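PDB 5LNX: acyl-CoA dehydrogenase from Bacillus subtilis, which catalyses the FAD-dependent oxidation of saturated acyl-CoA to 2,3-dehydroacyl-CoA, passing the electrons to an acceptor. Local coordinates for residues 337-340 with 344-347; 28-33 with 347-352; 316-321 with 365-370; 66-71 with 240-245. All coordinates share one frame; numbering follows the deposited sequence.

Contact 1 (337-340 with 344-347); sequences GGYG and DYPV. With FAD (flavin-adenine dinucleotide), chain Q.
The Tyr339 side chain lies beside that of Tyr345, both pointing the same way, and its CB sits over the Tyr345 ring. This CH-pi contact is nearly centred, with Tyr339 CB 4.0 Å from the centroid of the Tyr345 ring. Further out, the edge of the Tyr339 ring turns toward the same ring in an offset edge-to-face pair, the planes 71° apart. Tyr339 CD1 makes the approach, 3.7 Å from Tyr345 CZ. Both tyrosines have CG beside the backbone N (chi1 -60° for Tyr339), which keeps the rings abreast. Beside the tyrosine pair, Val347 CG2 packs on Gly340 CA at 3.5 Å.

The other edge of the Tyr339 ring meets the cofactor, with CE2 3.5 Å from FAD O2P. Gly338 N gives a weak hydrogen bond to FAD O1P at 2.7 Å. Gly337, with positive phi, and Gly338 bring the backbone close against the FAD diphosphate and ribityl chain. The Tyr339 ring also meets Phe154 of the second subunit edge-to-face, so this FAD site lies at a subunit interface. The turn links helix 332-336 to helix 348-356; Tyr345 and Val347 rest on Tyr336 of the former, and Tyr339 touches Tyr262 of helix 229-265.

Contact 2 (28-33 with 347-352); sequences IMEKTD and VERLLR
Glu30 OE2 accepts a hydrogen bond from Arg352 NH2 at 2.7 Å, and the pair is a salt bridge. The oxygen uses its syn lone pair and lies close to the guanidinium plane, although the N-H to oxygen angle is only 135°. The two side chains come from opposite directions. Their flat groups are nearly coplanar, 19° apart, so the carboxylate meets the edge of the guanidinium. On the helix of Arg352 itself, Glu348 OE2 lies very close to Arg352 NE. That separation is doubtful in detail, but Glu30, Glu348 and Arg352 form a salt-bridge network.

Arg349 meets Glu30 differently. The methylene CG of Glu30 sits over the centre of the Arg349 guanidinium, 3.8 Å from CZ. Chi1 of Glu30 puts CG over Arg349, and the bend at chi2 (-71°) turns the carboxylate to Arg352. Glu30 OE2 is 4.3 Å from Arg349 NE and well out of the guanidinium plane, so only the charges are near. Arg349 NH2 has its salt bridge with Glu27, one turn earlier on helix 9-32.

Tyr203 adds a cation-pi contact to Arg352 and also touches Glu30. The contact ties the end of helix 9-32, in the N-terminal domain, to the start of helix 348-356 in the C-terminal domain, with Leu200 of the second subunit packed against the latter.

Contact 3 (316-321 with 365-370); sequences MAKQFA and EIQRLI. With FAD (flavin-adenine dinucleotide), chain S.
Gln319 and Arg368 cross at about a right angle, and their flat ends stack. The Gln319 amide lies over one face of the Arg368 guanidinium, toward its rim, with the planes 29° apart. Gln319 CD is 3.6 Å from Arg368 NH2. Both end groups offer donors here, so no hydrogen bond joins them; Gln319 NE2 and Arg368 NH2 instead share Asp323 OD2 as acceptor. Arg368 NE forms a salt bridge with Asp285 of the fourth subunit. The Arg368 chain runs extended from CG to NE (chi3 169°), which carries its guanidinium across to Gln319.

Lys318 and Gln367 also cross at about a right angle. The lysine methylenes pass the amide, with Lys318 CD 3.6 Å from Gln367 NE2. Their polar ends converge on Gly362 O, which accepts from both Lys318 NZ and Gln367 NE2, while Gln367 OE1 takes a hydrogen bond with Ser315 OG. On another side of helix 364-376, Glu365 OE1 accepts from the FAD ribose hydroxyl O2B at 2.6 Å.

The segments run roughly antiparallel, at 139°, with axes 9.3 Å apart. Helix 311-326 is packed here between helix 364-376, helix 277-305 through Phe320, and helix 229-265 through Ala317 and Ala321.

Contact 4 (66-71 with 240-245); sequences SYILAI and GRIGIA
Ile68 and Ile242 form the closest apolar contact between these two helix segments, with Ile68 CG1 3.6 Å from Ile242 CG2. The side chains cross at about a right angle. Ile242 presents its short branch: CG2 is anti to the backbone N and meets Ile68 CG1, while Ile68 CD1 lies 4.1 Å from Ile242 CG2.

The second point of touch is Ile71 on the backbone of Gly243, where Ile71 CG2 lies 3.7 Å from Gly243 O. Gly243 has no side chain to hold the helices apart. The backbones come closest here, with Ile68 CA 5.8 Å from Gly243 CA. No hydrogen bond crosses the contact, which is held by shape and apolar packing.

Around this first shell stand other helices. Ile68 also packs on Val297 and Tyr298 of helix 277-305, and Ala245 meets the same Val297. Ile71 rests on Ser86 of helix 79-90, and the Tyr67 ring lies against that helix as well. Leu69 and Ala70 face helix 9-32. No other subunit touches either segment. The contact joins an N-terminal-domain helix to the long helix 229-265 of the C-terminal domain. Such packing of the two all-helical domains against each other is characteristic of the acyl-CoA dehydrogenase fold, in which a beta domain lies between them in sequence.

Overall arrangement
Contact 4 is the most central and has no polar bond across it, a buried helix pair that no other subunit touches. Contact 3 is buried too, but it is polar and faces an FAD site. The two meet where Ala245 packs on Ala317 and Ala321 and where Arg241 lies against Gln367 and Ile370. Contacts 1 and 2 are only partly buried and share Val347; contact 1 is aromatic and contact 2 ionic. Contacts 1, 2 and 3 touch the second subunit, and contact 3 the fourth as well. Contacts 2 and 4 both join the N-terminal to the C-terminal domain, whereas contacts 1 and 3 stay within the latter and meet different FAD molecules.

Contact 1 (337-340 with 344-347)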
# COMPACT_ATOMS: atom_id res chain seq x y z
N GLY D 337 -19.31 6.16 -6.69
CA GLY D 337 -19.04 6.28 -8.13
C GLY D 337 -19.14 7.74 -8.55
O GLY D 337 -18.91 8.63 -7.74
N GLY D 338 -19.61 7.99 -9.77
CA GLY D 338 -19.83 9.35 -10.23
C GLY D 338 -20.46 10.26 -9.19
O GLY D 338 -20.04 11.39 -9.00
N TYR D 339 -21.48 9.75 -8.50
CA TYR D 339 -22.23 10.53 -7.49
C TYR D 339 -21.30 11.02 -6.37
O TYR D 339 -21.50 12.08 -5.81
CB TYR D 339 -23.37 9.68 -6.90
CG TYR D 339 -24.36 9.25 -7.96
CD1 TYR D 339 -25.51 10.00 -8.24
CD2 TYR D 339 -24.12 8.11 -8.73
CE1 TYR D 339 -26.39 9.60 -9.22
CE2 TYR D 339 -24.99 7.71 -9.71
CZ TYR D 339 -26.12 8.46 -9.96
OH TYR D 339 -26.97 8.09 -10.96
N GLY D 340 -20.28 10.23 -6.07
CA GLY D 340 -19.29 10.59 -5.05
C GLY D 340 -18.42 11.81 -5.38
O GLY D 340 -17.93 12.48 -4.51
N ASP D 344 -23.17 17.87 -3.94
CA ASP D 344 -24.50 17.61 -3.34
C ASP D 344 -24.57 16.32 -2.55
O ASP D 344 -25.43 16.17 -1.69
CB ASP D 344 -25.64 17.63 -4.38
CG ASP D 344 -25.47 16.62 -5.51
OD1 ASP D 344 -24.51 15.82 -5.50
OD2 ASP D 344 -26.36 16.64 -6.41
N TYR D 345 -23.67 15.40 -2.84
CA TYR D 345 -23.49 14.16 -2.06
C TYR D 345 -22.37 14.28 -1.00
O TYR D 345 -21.40 15.03 -1.22
CB TYR D 345 -23.17 13.01 -3.02
CG TYR D 345 -24.38 12.54 -3.76
CD1 TYR D 345 -25.12 11.45 -3.30
CD2 TYR D 345 -24.82 13.18 -4.92
CE1 TYR D 345 -26.24 11.00 -3.99
CE2 TYR D 345 -25.94 12.74 -5.60
CZ TYR D 345 -26.64 11.65 -5.13
OH TYR D 345 -27.73 11.18 -5.81
N PRO D 346 -22.47 13.50 0.10
CA PRO D 346 -21.79 13.73 1.37
C PRO D 346 -20.36 13.18 1.55
O PRO D 346 -19.82 13.29 2.64
CB PRO D 346 -22.71 13.00 2.34
CG PRO D 346 -23.12 11.79 1.58
CD PRO D 346 -23.16 12.19 0.14
N VAL D 347 -19.79 12.55 0.52
CA VAL D 347 -18.48 11.84 0.64
C VAL D 347 -17.26 12.60 0.12
O VAL D 347 -16.14 12.38 0.53
CB VAL D 347 -18.47 10.48 -0.10
CG1 VAL D 347 -19.24 9.46 0.70
CG2 VAL D 347 -18.99 10.59 -1.52
PA FAD Q . -21.99 2.67 -10.45
O1A FAD Q . -23.18 2.85 -9.53
O2A FAD Q . -22.02 1.85 -11.70
O5B FAD Q . -20.85 1.90 -9.60
C5B FAD Q . -20.51 2.34 -8.29
C4B FAD Q . -19.44 1.45 -7.65
O4B FAD Q . -19.86 0.10 -7.75
C3B FAD Q . -18.09 1.57 -8.34
O3B FAD Q . -17.04 1.67 -7.38
C2B FAD Q . -17.96 0.29 -9.14
O2B FAD Q . -16.60 -0.14 -9.13
C1B FAD Q . -18.84 -0.66 -8.36
N9A FAD Q . -19.41 -1.75 -9.14
C8A FAD Q . -20.65 -1.82 -9.66
N7A FAD Q . -20.86 -3.02 -10.26
C5A FAD Q . -19.72 -3.73 -10.09
C6A FAD Q . -19.23 -5.08 -10.43
N6A FAD Q . -20.03 -5.91 -11.12
N1A FAD Q . -17.99 -5.44 -10.02
C2A FAD Q . -17.18 -4.60 -9.33
N3A FAD Q . -17.57 -3.38 -8.97
C4A FAD Q . -18.78 -2.90 -9.33
N1 FAD Q . -20.64 9.13 -18.91
C2 FAD Q . -20.77 9.25 -20.26
O2 FAD Q . -21.34 8.33 -20.90
N3 FAD Q . -20.27 10.32 -20.93
C4 FAD Q . -19.62 11.32 -20.32
O4 FAD Q . -19.19 12.29 -20.98
C4X FAD Q . -19.44 11.26 -18.87
N5 FAD Q . -18.78 12.23 -18.21
C5X FAD Q . -18.63 12.19 -16.87
C6 FAD Q . -18.00 13.24 -16.21
C7 FAD Q . -17.82 13.20 -14.85
C7M FAD Q . -17.11 14.33 -14.16
C8 FAD Q . -18.36 12.08 -14.08
C8M FAD Q . -18.19 12.01 -12.59
C9 FAD Q . -19.01 11.04 -14.72
C9A FAD Q . -19.18 11.03 -16.10
N10 FAD Q . -19.85 9.97 -16.78
C10 FAD Q . -20.01 10.08 -18.17
C1' FAD Q . -20.45 8.82 -16.07
C2' FAD Q . -19.50 7.72 -15.67
O2' FAD Q . -19.28 6.97 -16.84
C3' FAD Q . -20.09 6.85 -14.55
O3' FAD Q . -19.96 7.53 -13.28
C4' FAD Q . -19.50 5.44 -14.42
O4' FAD Q . -19.54 4.76 -15.69
C5' FAD Q . -20.21 4.58 -13.36
O5' FAD Q . -21.53 5.07 -13.09
P FAD Q . -22.12 5.27 -11.57
O1P FAD Q . -21.52 6.59 -11.10
O2P FAD Q . -23.61 5.02 -11.45
O3P FAD Q . -21.35 4.12 -10.73

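Contact 2 (28-33 with 347-352)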
# COMPACT_ATOMS: atom_id res chain seq x y z
N ILE D 28 -24.63 24.42 5.65
CA ILE D 28 -24.40 25.87 5.50
C ILE D 28 -22.89 26.19 5.38
O ILE D 28 -22.49 27.01 4.55
CB ILE D 28 -25.00 26.70 6.69
CG1 ILE D 28 -26.50 26.50 6.86
CG2 ILE D 28 -24.69 28.17 6.55
CD1 ILE D 28 -27.30 26.90 5.66
N MET D 29 -22.07 25.58 6.22
CA MET D 29 -20.59 25.83 6.20
C MET D 29 -19.95 25.38 4.90
O MET D 29 -19.06 26.05 4.39
CB MET D 29 -19.87 25.11 7.33
CG MET D 29 -20.10 25.69 8.71
SD MET D 29 -19.63 24.45 9.92
CE MET D 29 -17.89 24.79 10.22
N GLU D 30 -20.41 24.25 4.37
CA GLU D 30 -19.90 23.73 3.11
C GLU D 30 -20.30 24.59 1.93
O GLU D 30 -19.64 24.58 0.87
CB GLU D 30 -20.40 22.30 2.89
CG GLU D 30 -19.62 21.25 3.68
CD GLU D 30 -18.21 21.03 3.16
OE1 GLU D 30 -17.30 21.15 4.00
OE2 GLU D 30 -17.99 20.86 1.92
N LYS D 31 -21.41 25.28 2.07
CA LYS D 31 -21.95 26.09 0.99
C LYS D 31 -21.43 27.50 1.07
O LYS D 31 -21.05 28.09 0.06
CB LYS D 31 -23.47 26.12 1.07
N THR D 32 -21.42 28.04 2.28
CA THR D 32 -21.09 29.44 2.54
C THR D 32 -19.58 29.65 2.74
O THR D 32 -19.04 30.69 2.37
CB THR D 32 -21.84 29.94 3.80
OG1 THR D 32 -21.22 29.38 4.98
N ASP D 33 -18.92 28.67 3.35
CA ASP D 33 -17.52 28.78 3.84
C ASP D 33 -17.40 29.82 4.96
O ASP D 33 -16.32 30.36 5.19
CB ASP D 33 -16.54 29.11 2.70
CG ASP D 33 -15.08 28.73 3.01
OD1 ASP D 33 -14.29 29.66 3.28
OD2 ASP D 33 -14.70 27.53 2.95
N VAL D 347 -19.79 12.55 0.52
CA VAL D 347 -18.48 11.84 0.64
C VAL D 347 -17.26 12.60 0.12
O VAL D 347 -16.14 12.38 0.53
CB VAL D 347 -18.47 10.48 -0.10
CG1 VAL D 347 -19.24 9.46 0.70
CG2 VAL D 347 -18.99 10.59 -1.52
N GLU D 348 -17.49 13.46 -0.85
CA GLU D 348 -16.44 14.22 -1.47
C GLU D 348 -15.70 15.20 -0.46
O GLU D 348 -14.47 15.43 -0.52
CB GLU D 348 -17.08 14.81 -2.70
CG GLU D 348 -16.34 15.96 -3.23
CD GLU D 348 -16.48 17.18 -2.36
OE1 GLU D 348 -17.55 17.36 -1.72
OE2 GLU D 348 -15.46 17.89 -2.24
N ARG D 349 -16.45 15.64 0.54
CA ARG D 349 -15.95 16.53 1.58
C ARG D 349 -15.03 15.78 2.48
O ARG D 349 -14.17 16.37 3.14
CB ARG D 349 -17.09 17.09 2.40
CG ARG D 349 -17.77 16.09 3.31
CD ARG D 349 -18.92 16.73 4.06
NE ARG D 349 -19.93 17.28 3.16
CZ ARG D 349 -21.11 17.75 3.55
NH1 ARG D 349 -21.45 17.74 4.84
NH2 ARG D 349 -21.95 18.25 2.64
N LEU D 350 -15.23 14.48 2.56
CA LEU D 350 -14.48 13.64 3.50
C LEU D 350 -13.06 13.49 3.01
O LEU D 350 -12.15 13.40 3.82
CB LEU D 350 -15.12 12.26 3.63
CG LEU D 350 -16.55 12.28 4.17
CD1 LEU D 350 -17.09 10.87 4.30
CD2 LEU D 350 -16.66 12.99 5.51
N LEU D 351 -12.88 13.47 1.68
CA LEU D 351 -11.56 13.38 1.11
C LEU D 351 -10.81 14.70 1.33
O LEU D 351 -9.72 14.75 1.89
CB LEU D 351 -11.63 13.07 -0.39
CG LEU D 351 -10.27 13.02 -1.09
CD1 LEU D 351 -9.40 11.92 -0.51
CD2 LEU D 351 -10.38 12.84 -2.58
N ARG D 352 -11.42 15.76 0.81
CA ARG D 352 -10.91 17.10 0.93
C ARG D 352 -10.52 17.41 2.38
O ARG D 352 -9.42 17.92 2.64
CB ARG D 352 -11.97 18.09 0.47
CG ARG D 352 -12.19 18.15 -1.04
CD ARG D 352 -12.84 19.46 -1.48
NE ARG D 352 -14.22 19.57 -1.08
CZ ARG D 352 -14.67 20.09 0.07
NH1 ARG D 352 -13.83 20.61 0.95
NH2 ARG D 352 -15.98 20.07 0.35

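Contact 3 (316-321 with 365-370)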
# COMPACT_ATOMS: atom_id res chain seq x y z
N MET D 316 1.54 8.00 17.03
CA MET D 316 1.00 6.79 16.35
C MET D 316 -0.47 6.94 15.90
O MET D 316 -0.82 6.65 14.75
CB MET D 316 1.14 5.57 17.28
CG MET D 316 2.54 4.98 17.29
SD MET D 316 2.81 3.75 18.58
CE MET D 316 4.36 2.99 18.10
N ALA D 317 -1.31 7.35 16.85
CA ALA D 317 -2.74 7.64 16.58
C ALA D 317 -2.97 8.66 15.47
O ALA D 317 -3.85 8.50 14.63
CB ALA D 317 -3.40 8.14 17.86
N LYS D 318 -2.22 9.77 15.54
CA LYS D 318 -2.38 10.89 14.59
C LYS D 318 -2.07 10.42 13.17
O LYS D 318 -2.85 10.64 12.25
CB LYS D 318 -1.45 12.05 14.95
CG LYS D 318 -1.79 13.39 14.29
CD LYS D 318 -1.11 13.58 12.94
CE LYS D 318 -1.18 15.03 12.49
NZ LYS D 318 -0.68 15.25 11.09
N GLN D 319 -0.96 9.71 13.06
CA GLN D 319 -0.48 9.16 11.79
C GLN D 319 -1.38 8.04 11.26
O GLN D 319 -1.62 7.93 10.05
CB GLN D 319 0.95 8.61 11.95
CG GLN D 319 1.57 8.06 10.68
CD GLN D 319 1.49 6.54 10.55
OE1 GLN D 319 2.01 5.82 11.41
NE2 GLN D 319 0.71 6.07 9.58
N PHE D 320 -1.85 7.19 12.16
CA PHE D 320 -2.62 6.02 11.74
C PHE D 320 -4.02 6.43 11.26
O PHE D 320 -4.40 6.14 10.13
CB PHE D 320 -2.74 4.97 12.85
CG PHE D 320 -3.25 3.67 12.34
CD1 PHE D 320 -2.37 2.74 11.78
CD2 PHE D 320 -4.63 3.44 12.25
CE1 PHE D 320 -2.86 1.57 11.22
CE2 PHE D 320 -5.11 2.28 11.68
CZ PHE D 320 -4.22 1.35 11.16
N ALA D 321 -4.74 7.12 12.14
CA ALA D 321 -6.10 7.59 11.85
C ALA D 321 -6.12 8.48 10.62
O ALA D 321 -6.93 8.28 9.71
CB ALA D 321 -6.67 8.31 13.05
N GLU D 365 5.21 12.90 8.33
CA GLU D 365 6.69 12.78 8.27
C GLU D 365 7.31 13.06 9.64
O GLU D 365 8.10 12.28 10.15
CB GLU D 365 7.31 13.68 7.19
CG GLU D 365 6.99 13.24 5.78
CD GLU D 365 5.52 13.40 5.45
OE1 GLU D 365 4.97 14.45 5.80
OE2 GLU D 365 4.88 12.47 4.93
N ILE D 366 6.85 14.12 10.27
CA ILE D 366 7.32 14.46 11.63
C ILE D 366 6.95 13.40 12.67
O ILE D 366 7.72 13.13 13.61
CB ILE D 366 6.78 15.84 12.09
CG1 ILE D 366 7.38 16.96 11.24
CG2 ILE D 366 7.09 16.09 13.57
CD1 ILE D 366 8.86 16.86 11.04
N GLN D 367 5.76 12.85 12.52
CA GLN D 367 5.22 11.89 13.49
C GLN D 367 6.02 10.59 13.46
O GLN D 367 6.29 9.97 14.50
CB GLN D 367 3.75 11.59 13.19
CG GLN D 367 2.85 12.83 13.19
CD GLN D 367 2.60 13.44 14.56
OE1 GLN D 367 2.95 12.87 15.61
NE2 GLN D 367 1.93 14.58 14.56
N ARG D 368 6.37 10.17 12.25
CA ARG D 368 7.18 8.96 12.08
C ARG D 368 8.56 9.20 12.69
O ARG D 368 9.02 8.42 13.54
CB ARG D 368 7.26 8.58 10.61
CG ARG D 368 6.00 7.89 10.12
CD ARG D 368 5.94 7.71 8.61
NE ARG D 368 4.83 6.81 8.22
CZ ARG D 368 3.77 7.15 7.50
NH1 ARG D 368 3.62 8.38 6.98
NH2 ARG D 368 2.82 6.23 7.27
N LEU D 369 9.13 10.35 12.36
CA LEU D 369 10.37 10.84 13.01
C LEU D 369 10.33 10.78 14.54
O LEU D 369 11.13 10.08 15.17
CB LEU D 369 10.65 12.28 12.56
N ILE D 370 9.33 11.43 15.13
CA ILE D 370 9.12 11.37 16.59
C ILE D 370 9.06 9.93 17.11
O ILE D 370 9.78 9.57 18.03
CB ILE D 370 7.80 12.05 17.02
CG1 ILE D 370 7.88 13.58 16.84
CG2 ILE D 370 7.45 11.70 18.46
CD1 ILE D 370 6.58 14.30 17.12
PA FAD S . 6.79 22.16 6.15
O1A FAD S . 6.79 21.84 7.63
O2A FAD S . 7.83 23.00 5.48
O5B FAD S . 6.85 20.71 5.44
C5B FAD S . 6.71 20.47 4.05
C4B FAD S . 6.74 18.95 3.88
O4B FAD S . 8.06 18.56 4.18
C3B FAD S . 5.82 18.24 4.85
O3B FAD S . 5.28 17.04 4.27
C2B FAD S . 6.70 17.84 6.00
O2B FAD S . 6.37 16.55 6.47
C1B FAD S . 8.04 17.75 5.34
N9A FAD S . 9.20 18.06 6.16
C8A FAD S . 9.77 19.27 6.40
N7A FAD S . 10.90 19.10 7.15
C5A FAD S . 11.03 17.77 7.41
C6A FAD S . 11.96 16.87 8.10
N6A FAD S . 13.03 17.34 8.76
N1A FAD S . 11.72 15.54 8.05
C2A FAD S . 10.68 14.98 7.41
N3A FAD S . 9.80 15.74 6.76
C4A FAD S . 9.92 17.09 6.72
N1 FAD S . -0.38 26.31 12.80
C2 FAD S . -0.56 26.78 14.06
O2 FAD S . 0.44 27.22 14.65
N3 FAD S . -1.74 26.77 14.70
C4 FAD S . -2.86 26.31 14.12
O4 FAD S . -3.96 26.31 14.72
C4X FAD S . -2.75 25.81 12.74
N5 FAD S . -3.83 25.33 12.09
C5X FAD S . -3.74 24.90 10.81
C6 FAD S . -4.89 24.51 10.18
C7 FAD S . -4.87 24.01 8.90
C7M FAD S . -6.18 23.51 8.37
C8 FAD S . -3.57 23.97 8.17
C8M FAD S . -3.45 23.45 6.76
C9 FAD S . -2.42 24.40 8.79
C9A FAD S . -2.44 24.88 10.09
N10 FAD S . -1.27 25.39 10.75
C10 FAD S . -1.41 25.83 12.08
C1' FAD S . 0.06 25.33 10.12
C2' FAD S . 0.57 23.88 10.16
O2' FAD S . 0.82 23.37 11.49
C3' FAD S . 1.80 23.71 9.29
O3' FAD S . 1.37 23.64 7.93
C4' FAD S . 2.61 22.49 9.68
O4' FAD S . 3.19 22.70 10.98
C5' FAD S . 3.71 22.13 8.65
O5' FAD S . 4.59 23.18 8.26
P FAD S . 4.63 23.81 6.75
O1P FAD S . 5.69 24.90 6.65
O2P FAD S . 3.23 24.15 6.33
O3P FAD S . 5.33 22.73 5.77

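Contact 4 (66-71 with 240-245)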
# COMPACT_ATOMS: atom_id res chain seq x y z
N SER D 66 -13.65 11.67 27.76
CA SER D 66 -14.92 12.33 27.45
C SER D 66 -14.78 13.46 26.42
O SER D 66 -15.63 13.65 25.55
CB SER D 66 -15.53 12.90 28.72
OG SER D 66 -15.72 11.89 29.70
N TYR D 67 -13.71 14.23 26.57
CA TYR D 67 -13.43 15.36 25.71
C TYR D 67 -13.09 14.90 24.29
O TYR D 67 -13.57 15.45 23.31
CB TYR D 67 -12.28 16.19 26.30
CG TYR D 67 -11.55 17.05 25.27
CD1 TYR D 67 -12.18 18.12 24.66
CD2 TYR D 67 -10.25 16.75 24.91
CE1 TYR D 67 -11.53 18.90 23.73
CE2 TYR D 67 -9.58 17.51 23.97
CZ TYR D 67 -10.22 18.60 23.40
OH TYR D 67 -9.55 19.35 22.45
N ILE D 68 -12.16 13.97 24.22
CA ILE D 68 -11.70 13.42 22.94
C ILE D 68 -12.85 12.70 22.28
O ILE D 68 -13.05 12.78 21.07
CB ILE D 68 -10.57 12.41 23.15
CG1 ILE D 68 -9.21 13.05 22.91
CG2 ILE D 68 -10.33 11.54 21.92
CD1 ILE D 68 -8.47 14.05 23.77
N LEU D 69 -13.61 12.01 23.10
CA LEU D 69 -14.87 11.38 22.69
C LEU D 69 -15.80 12.36 22.00
O LEU D 69 -16.36 12.08 20.95
CB LEU D 69 -15.53 10.78 23.93
CG LEU D 69 -16.87 10.10 23.91
CD1 LEU D 69 -16.66 8.64 23.52
CD2 LEU D 69 -17.46 10.17 25.31
N ALA D 70 -15.94 13.53 22.60
CA ALA D 70 -16.76 14.59 22.02
C ALA D 70 -16.28 14.90 20.61
O ALA D 70 -17.03 14.76 19.63
CB ALA D 70 -16.75 15.84 22.89
N ILE D 71 -15.00 15.25 20.51
CA ILE D 71 -14.34 15.59 19.22
C ILE D 71 -14.48 14.49 18.16
O ILE D 71 -14.70 14.77 16.98
CB ILE D 71 -12.85 15.86 19.43
CG1 ILE D 71 -12.68 17.10 20.31
CG2 ILE D 71 -12.13 16.06 18.10
CD1 ILE D 71 -11.24 17.54 20.51
N GLY D 240 -3.48 17.75 21.73
CA GLY D 240 -3.95 18.23 20.41
C GLY D 240 -3.93 17.18 19.31
O GLY D 240 -4.85 17.09 18.52
N ARG D 241 -2.87 16.38 19.28
CA ARG D 241 -2.66 15.37 18.21
C ARG D 241 -3.61 14.18 18.33
O ARG D 241 -4.03 13.59 17.31
CB ARG D 241 -1.22 14.87 18.22
CG ARG D 241 -0.26 15.73 17.40
CD ARG D 241 1.20 15.45 17.75
NE ARG D 241 2.04 16.63 17.53
CZ ARG D 241 3.31 16.73 17.92
NH1 ARG D 241 3.88 15.74 18.58
NH2 ARG D 241 3.98 17.85 17.69
N ILE D 242 -3.93 13.81 19.56
CA ILE D 242 -4.96 12.80 19.85
C ILE D 242 -6.32 13.29 19.35
O ILE D 242 -7.10 12.53 18.77
CB ILE D 242 -5.09 12.53 21.35
CG1 ILE D 242 -3.76 12.04 21.93
CG2 ILE D 242 -6.19 11.50 21.60
CD1 ILE D 242 -3.73 12.00 23.44
N GLY D 243 -6.58 14.56 19.58
CA GLY D 243 -7.76 15.23 19.03
C GLY D 243 -7.78 15.20 17.52
O GLY D 243 -8.80 14.86 16.91
N ILE D 244 -6.67 15.51 16.90
CA ILE D 244 -6.60 15.43 15.40
C ILE D 244 -6.84 14.00 14.92
O ILE D 244 -7.45 13.78 13.88
CB ILE D 244 -5.25 15.88 14.86
CG1 ILE D 244 -4.99 17.34 15.21
CG2 ILE D 244 -5.18 15.68 13.36
CD1 ILE D 244 -6.05 18.30 14.70
N ALA D 245 -6.40 13.04 15.73
CA ALA D 245 -6.56 11.63 15.42
C ALA D 245 -8.04 11.23 15.49
O ALA D 245 -8.56 10.52 14.62
CB ALA D 245 -5.75 10.79 16.39